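Local coordinates for IroE protein (Escherichia coli, PDB 2GZS), which hydrolyses the trilactone siderophore enterobactin and its C-glucosylated salmochelin derivatives, preferring the iron-free forms and usually releasing linearised trimers, at residues Y43-M48 with K131-L136. Sequence-based numbering, arbitrary orientation.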
ATOM      1  N   TYR A  43       6.095  12.620 -11.490  1.00 14.46           N
ATOM      2  CA  TYR A  43       6.416  11.271 -11.050  1.00 14.53           C
ATOM      3  C   TYR A  43       5.147  10.494 -10.620  1.00 14.72           C
ATOM      4  O   TYR A  43       4.302  11.142 -10.016  1.00 14.58           O
ATOM      5  CB  TYR A  43       7.343  11.313  -9.870  1.00 14.54           C
ATOM      6  CG  TYR A  43       8.750  11.904  -9.994  1.00 14.23           C
ATOM      7  CD1 TYR A  43       9.701  11.249 -10.751  1.00 14.85           C
ATOM      8  CD2 TYR A  43       8.976  13.070  -9.260  1.00 17.72           C
ATOM      9  CE1 TYR A  43      10.992  11.816 -10.835  1.00 16.90           C
ATOM     10  CE2 TYR A  43      10.261  13.627  -9.326  1.00 18.78           C
ATOM     11  CZ  TYR A  43      11.167  12.971 -10.104  1.00 17.34           C
ATOM     12  OH  TYR A  43      12.425  13.585 -10.113  1.00 23.33           O
ATOM     13  N   PRO A  44       5.106   9.218 -10.967  1.00 12.45           N
ATOM     14  CA  PRO A  44       4.104   8.361 -10.258  1.00 11.56           C
ATOM     15  C   PRO A  44       4.523   8.338  -8.806  1.00 11.73           C
ATOM     16  O   PRO A  44       5.674   8.602  -8.473  1.00 11.07           O
ATOM     17  CB  PRO A  44       4.332   6.999 -10.854  1.00 14.45           C
ATOM     18  CG  PRO A  44       5.165   7.165 -12.079  1.00 21.81           C
ATOM     19  CD  PRO A  44       5.915   8.434 -11.859  1.00 13.98           C
ATOM     20  N   ILE A  45       3.579   7.942  -7.891  1.00 11.51           N
ATOM     21  CA  ILE A  45       3.998   7.927  -6.500  1.00  9.37           C
ATOM     22  C   ILE A  45       3.310   6.745  -5.799  1.00 11.21           C
ATOM     23  O   ILE A  45       2.112   6.560  -6.073  1.00 12.59           O
ATOM     24  CB  ILE A  45       3.674   9.264  -5.775  1.00 12.80           C
ATOM     25  CG1 ILE A  45       4.203   9.316  -4.338  1.00 11.66           C
ATOM     26  CG2 ILE A  45       2.170   9.618  -5.863  1.00 12.11           C
ATOM     27  CD1 ILE A  45       4.097  10.725  -3.689  1.00 11.87           C
ATOM     28  N   LEU A  46       4.074   6.006  -4.987  1.00 10.29           N
ATOM     29  CA  LEU A  46       3.464   4.829  -4.353  1.00  8.68           C
ATOM     30  C   LEU A  46       3.645   4.993  -2.840  1.00 10.76           C
ATOM     31  O   LEU A  46       4.778   5.112  -2.380  1.00  9.24           O
ATOM     32  CB  LEU A  46       4.143   3.581  -4.891  1.00  9.59           C
ATOM     33  CG  LEU A  46       3.484   2.266  -4.369  1.00 13.06           C
ATOM     34  CD1 LEU A  46       2.018   2.106  -4.692  1.00 11.75           C
ATOM     35  CD2 LEU A  46       4.288   1.085  -4.902  1.00 16.53           C
ATOM     36  N   TYR A  47       2.529   5.008  -2.116  1.00  8.90           N
ATOM     37  CA  TYR A  47       2.470   5.061  -0.669  1.00  8.55           C
ATOM     38  C   TYR A  47       2.457   3.620  -0.120  1.00  7.07           C
ATOM     39  O   TYR A  47       1.634   2.845  -0.672  1.00 10.15           O
ATOM     40  CB  TYR A  47       1.202   5.809  -0.227  1.00  9.01           C
ATOM     41  CG  TYR A  47       1.306   7.327  -0.444  1.00  9.25           C
ATOM     42  CD1 TYR A  47       1.645   8.145   0.627  1.00 12.18           C
ATOM     43  CD2 TYR A  47       1.084   7.816  -1.713  1.00 10.84           C
ATOM     44  CE1 TYR A  47       1.762   9.545   0.466  1.00 12.85           C
ATOM     45  CE2 TYR A  47       1.199   9.204  -1.863  1.00 10.90           C
ATOM     46  CZ  TYR A  47       1.518  10.005  -0.804  1.00 10.97           C
ATOM     47  OH  TYR A  47       1.628  11.392  -1.019  1.00 13.53           O
HETATM   48  N   MSE A  48       3.335   3.303   0.790  1.00  7.63           N
HETATM   49  CA  MSE A  48       3.547   1.918   1.188  1.00  9.05           C
HETATM   50  C   MSE A  48       3.475   1.778   2.701  1.00  9.53           C
HETATM   51  O   MSE A  48       4.162   2.456   3.448  1.00  9.08           O
HETATM   52  CB  MSE A  48       4.968   1.490   0.711  1.00 10.77           C
HETATM   53  CG  MSE A  48       5.007   1.687  -0.846  1.00 10.95           C
HETATM   54 SE   MSE A  48       6.605   0.897  -1.644  1.00 13.17          SE
HETATM   55  CE  MSE A  48       7.309   1.792  -0.120  1.00 44.27           C
ATOM     56  N   LYS A 131       1.594  16.861   2.728  1.00 12.36           N
ATOM     57  CA  LYS A 131       2.877  17.382   3.162  1.00 13.41           C
ATOM     58  C   LYS A 131       3.970  16.782   2.296  1.00 19.46           C
ATOM     59  O   LYS A 131       4.824  17.539   1.796  1.00 16.21           O
ATOM     60  CB  LYS A 131       3.054  17.059   4.654  1.00 15.79           C
ATOM     61  CG  LYS A 131       4.425  17.387   5.231  1.00 16.81           C
ATOM     62  CD  LYS A 131       4.820  18.775   4.776  1.00 20.75           C
ATOM     63  CE  LYS A 131       4.150  19.914   5.509  1.00 41.50           C
ATOM     64  NZ  LYS A 131       4.481  21.260   4.945  1.00 44.42           N
ATOM     65  N   VAL A 132       4.017  15.450   2.117  1.00 12.65           N
ATOM     66  CA  VAL A 132       5.202  14.915   1.438  1.00 14.07           C
ATOM     67  C   VAL A 132       5.142  15.227  -0.072  1.00 15.21           C
ATOM     68  O   VAL A 132       6.247  15.213  -0.676  1.00 14.73           O
ATOM     69  CB  VAL A 132       5.377  13.406   1.713  1.00 17.15           C
ATOM     70  CG1 VAL A 132       5.433  13.107   3.214  1.00 17.90           C
ATOM     71  CG2 VAL A 132       4.253  12.647   1.048  1.00 14.29           C
ATOM     72  N   GLU A 133       4.006  15.532  -0.679  1.00 11.75           N
ATOM     73  CA  GLU A 133       3.949  15.891  -2.086  1.00 10.77           C
ATOM     74  C   GLU A 133       4.280  17.368  -2.354  1.00 18.70           C
ATOM     75  O   GLU A 133       4.457  17.724  -3.538  1.00 15.75           O
ATOM     76  CB  GLU A 133       2.519  15.582  -2.605  1.00 11.47           C
ATOM     77  CG  GLU A 133       2.373  14.051  -2.729  1.00  9.78           C
ATOM     78  CD  GLU A 133       1.089  13.652  -3.419  1.00 18.37           C
ATOM     79  OE1 GLU A 133       0.394  14.402  -4.171  1.00 18.08           O
ATOM     80  OE2 GLU A 133       0.636  12.466  -3.225  1.00 18.63           O
ATOM     81  N   GLN A 134       4.345  18.199  -1.298  1.00 16.31           N
ATOM     82  CA  GLN A 134       4.681  19.606  -1.531  1.00 17.88           C
ATOM     83  C   GLN A 134       6.051  19.700  -2.151  1.00 16.19           C
ATOM     84  O   GLN A 134       7.049  19.085  -1.839  1.00 17.41           O
ATOM     85  CB  GLN A 134       4.619  20.357  -0.186  1.00 23.35           C
ATOM     86  CG  GLN A 134       3.206  20.533   0.327  1.00 29.47           C
ATOM     87  CD  GLN A 134       3.234  21.144   1.722  1.00 46.56           C
ATOM     88  OE1 GLN A 134       4.266  21.657   2.139  1.00 34.66           O
ATOM     89  NE2 GLN A 134       2.104  21.075   2.406  1.00 78.09           N
ATOM     90  N   GLY A 135       6.120  20.578  -3.155  1.00 17.02           N
ATOM     91  CA  GLY A 135       7.449  20.744  -3.745  1.00 18.22           C
ATOM     92  C   GLY A 135       7.814  19.674  -4.757  1.00 21.79           C
ATOM     93  O   GLY A 135       8.953  19.697  -5.294  1.00 24.37           O
ATOM     94  N   LEU A 136       6.903  18.751  -5.067  1.00 15.33           N
ATOM     95  CA  LEU A 136       7.222  17.733  -6.080  1.00 14.74           C
ATOM     96  C   LEU A 136       6.223  17.770  -7.223  1.00 16.62           C
ATOM     97  O   LEU A 136       5.031  18.051  -7.100  1.00 18.91           O
ATOM     98  CB  LEU A 136       7.198  16.308  -5.481  1.00 16.57           C
ATOM     99  CG  LEU A 136       8.219  16.019  -4.393  1.00 18.96           C
ATOM    100  CD1 LEU A 136       7.988  14.628  -3.807  1.00 15.17           C
ATOM    101  CD2 LEU A 136       9.627  16.170  -4.941  1.00 20.05           C
TER
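Tyr47 and Glu133 supply the polar part of this contact. The phenol OH of Tyr47 donates to Glu133 OE2 at 2.6 Å, reaching the anti side of that oxygen, 20° out of the carboxylate plane. OE2 sits at the edge of the tyrosine ring and in its plane, while the ring and carboxylate planes are turned 45° apart. Glu133 is extended beyond CG, which carries its carboxylate from the backbone to the sheet; there OE1 forms a salt bridge with Arg143. Strand 43-48 is an inner strand of the alpha/beta-hydrolase sheet, between strands 73-79 and 143-148, and the contact joins it to Val132 of helix 117-132 and to the type II beta turn from Glu133 to Leu136, away from the active site. Van der Waals contacts accompany the bond. Val132 CG2 approaches the ring obliquely, 4.0 Å from Tyr47 CE1, and the same methyl sits beside the hydroxyl, 3.6 Å from Tyr47 OH. Replacing Tyr47 by a phenylalanine would probably leave Glu133 OE2 without this donor and take away the hydroxyl that Val132 CG2 packs against. Ile45, its CG1 anti to the backbone N (chi1 -176°), sends CD1 to within 3.9 Å of Glu133 CG.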